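Local coordinates for protein SYE1 (Shewanella oneidensis, PDB 4AWT) that binds FMN and probably acts as an oxidoreductase on the CH-CH group of its substrates, with NADH or NADPH as the other partner, at residues A[111-115]-A[116-120]. The protein carries 1 engineered substitution. Sequence-based numbering, arbitrary orientation. Where two conformers were deposited one is given.
Sequences DNIDG and QQPIS
I113 and Q116 close a tight turn by one backbone bond. Q116 N donates to I113 O at 3.0 Å, and the hydrogen bond is nearly straight, with an N-H...O angle of 162°. The donor nevertheless stands above the carbonyl plane, 51° out of it. D114 and G115, the two corner residues, both have positive phi, as a type I' beta turn requires.

The side chain of I113 continues beyond this bond. Its CG1 is tucked in the cleft that the backbone N and the carbonyl carbon leave between them (chi1 58°), and the chain is extended from there. This carries CD1 against the backbone from Q116 O to P118 N. I113 CD1 lies 3.2 Å from Q116 O, a close approach without a hydrogen bond. Q116 O is buried here and has no polar partner. I113 CD1 also meets P118 N at 3.8 Å, and the ring of P118 touches this methyl through CG at 4.2 Å. With an alanine here in place of I113, the CG1-CD1 arm is gone, and the P118 ring and the backbone at Q116 O would probably lose their apolar cover.

The turn belongs to the long loop that follows strand 96-102 of the TIM barrel. This loop leads into strand 119-120, which pairs in parallel with strand 149-150 outside the barrel. P118 also packs on T108, and the amide of Q117 is held by V147 O.

The side chain of Q116 bends at chi2. In one of its two conformers a water may bridge Q116 NE2 and D114 O, but the second conformer makes this link doubtful. Q116 CB rests 3.3 Å from I113 O, and Q116 CG follows at 3.6 Å from the same oxygen.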
loop_
_atom_site.group_PDB
_atom_site.type_symbol
_atom_site.label_atom_id
_atom_site.label_comp_id
_atom_site.label_asym_id
_atom_site.label_seq_id
_atom_site.Cartn_x
_atom_site.Cartn_y
_atom_site.Cartn_z
ATOM N N ASP A 111 -2.933 21.884 1.220
ATOM C CA ASP A 111 -1.807 22.116 2.091
ATOM C C ASP A 111 -0.763 21.007 1.904
ATOM O O ASP A 111 0.403 21.278 2.159
ATOM C CB ASP A 111 -2.173 22.207 3.546
ATOM C CG ASP A 111 -2.890 23.399 3.987
ATOM O OD1 ASP A 111 -3.136 24.318 3.167
ATOM O OD2 ASP A 111 -3.230 23.515 5.220
ATOM N N ASN A 112 -1.140 19.815 1.507
ATOM C CA ASN A 112 -0.181 18.748 1.300
ATOM C C ASN A 112 0.346 18.647 -0.092
ATOM O O ASN A 112 1.252 17.864 -0.331
ATOM C CB ASN A 112 -0.847 17.418 1.704
ATOM C CG ASN A 112 -1.070 17.276 3.169
ATOM O OD1 ASN A 112 -0.315 17.847 3.964
ATOM N ND2 ASN A 112 -2.044 16.496 3.589
ATOM N N ILE A 113 -0.214 19.426 -1.030
ATOM C CA ILE A 113 0.135 19.338 -2.424
ATOM C C ILE A 113 0.402 20.726 -3.017
ATOM O O ILE A 113 0.018 21.075 -4.113
ATOM C CB ILE A 113 -0.890 18.545 -3.242
ATOM C CG1 ILE A 113 -2.308 19.116 -3.175
ATOM C CG2 ILE A 113 -0.896 17.066 -2.793
ATOM C CD1 ILE A 113 -3.248 18.508 -4.179
ATOM N N ASP A 114 1.148 21.500 -2.244
ATOM C CA ASP A 114 1.698 22.791 -2.760
ATOM C C ASP A 114 0.575 23.730 -3.138
ATOM O O ASP A 114 0.748 24.587 -4.025
ATOM C CB ASP A 114 2.674 22.542 -3.942
ATOM C CG ASP A 114 3.930 21.758 -3.662
ATOM O OD1 ASP A 114 4.425 21.866 -2.502
ATOM O OD2 ASP A 114 4.474 21.056 -4.572
ATOM N N GLY A 115 -0.563 23.633 -2.475
ATOM C CA GLY A 115 -1.695 24.530 -2.720
ATOM C C GLY A 115 -2.551 24.125 -3.917
ATOM O O GLY A 115 -3.522 24.830 -4.211
ATOM N N GLN A 116 -2.193 23.074 -4.591
ATOM C CA GLN A 116 -2.916 22.631 -5.775
ATOM C C GLN A 116 -4.239 22.031 -5.386
ATOM O O GLN A 116 -4.421 21.498 -4.309
ATOM C CB GLN A 116 -2.130 21.586 -6.533
ATOM C CG GLN A 116 -1.001 22.128 -7.415
ATOM C CD GLN A 116 -1.540 22.962 -8.524
ATOM O OE1 GLN A 116 -2.278 22.529 -9.427
ATOM N NE2 GLN A 116 -1.250 24.267 -8.468
ATOM N N GLN A 117 -5.204 22.064 -6.327
ATOM C CA GLN A 117 -6.420 21.332 -6.177
ATOM C C GLN A 117 -6.130 19.859 -6.413
ATOM O O GLN A 117 -5.407 19.477 -7.327
ATOM C CB GLN A 117 -7.420 21.834 -7.207
ATOM C CG GLN A 117 -8.774 21.174 -7.070
ATOM C CD GLN A 117 -9.833 21.793 -7.953
ATOM O OE1 GLN A 117 -9.546 22.552 -8.888
ATOM N NE2 GLN A 117 -11.062 21.437 -7.680
ATOM N N PRO A 118 -6.729 18.972 -5.594
ATOM C CA PRO A 118 -6.541 17.537 -5.835
ATOM C C PRO A 118 -7.108 17.100 -7.174
ATOM O O PRO A 118 -8.025 17.748 -7.695
ATOM C CB PRO A 118 -7.326 16.912 -4.668
ATOM C CG PRO A 118 -7.369 17.948 -3.626
ATOM C CD PRO A 118 -7.531 19.219 -4.398
ATOM N N ILE A 119 -6.630 15.974 -7.687
ATOM C CA ILE A 119 -7.136 15.391 -8.909
ATOM C C ILE A 119 -7.820 14.070 -8.622
ATOM O O ILE A 119 -7.487 13.354 -7.667
ATOM C CB ILE A 119 -6.053 15.210 -9.969
ATOM C CG1 ILE A 119 -4.923 14.246 -9.587
ATOM C CG2 ILE A 119 -5.474 16.597 -10.340
ATOM C CD1 ILE A 119 -3.942 13.903 -10.659
ATOM N N SER A 120 -8.745 13.708 -9.523
ATOM C CA SER A 120 -9.451 12.432 -9.411
ATOM C C SER A 120 -9.946 12.018 -10.776
ATOM O O SER A 120 -9.739 12.695 -11.787
ATOM C CB SER A 120 -10.571 12.541 -8.407
ATOM O OG SER A 120 -11.157 11.274 -8.085
HETATM O O HOH W 1 -0.791 26.132 -5.875
#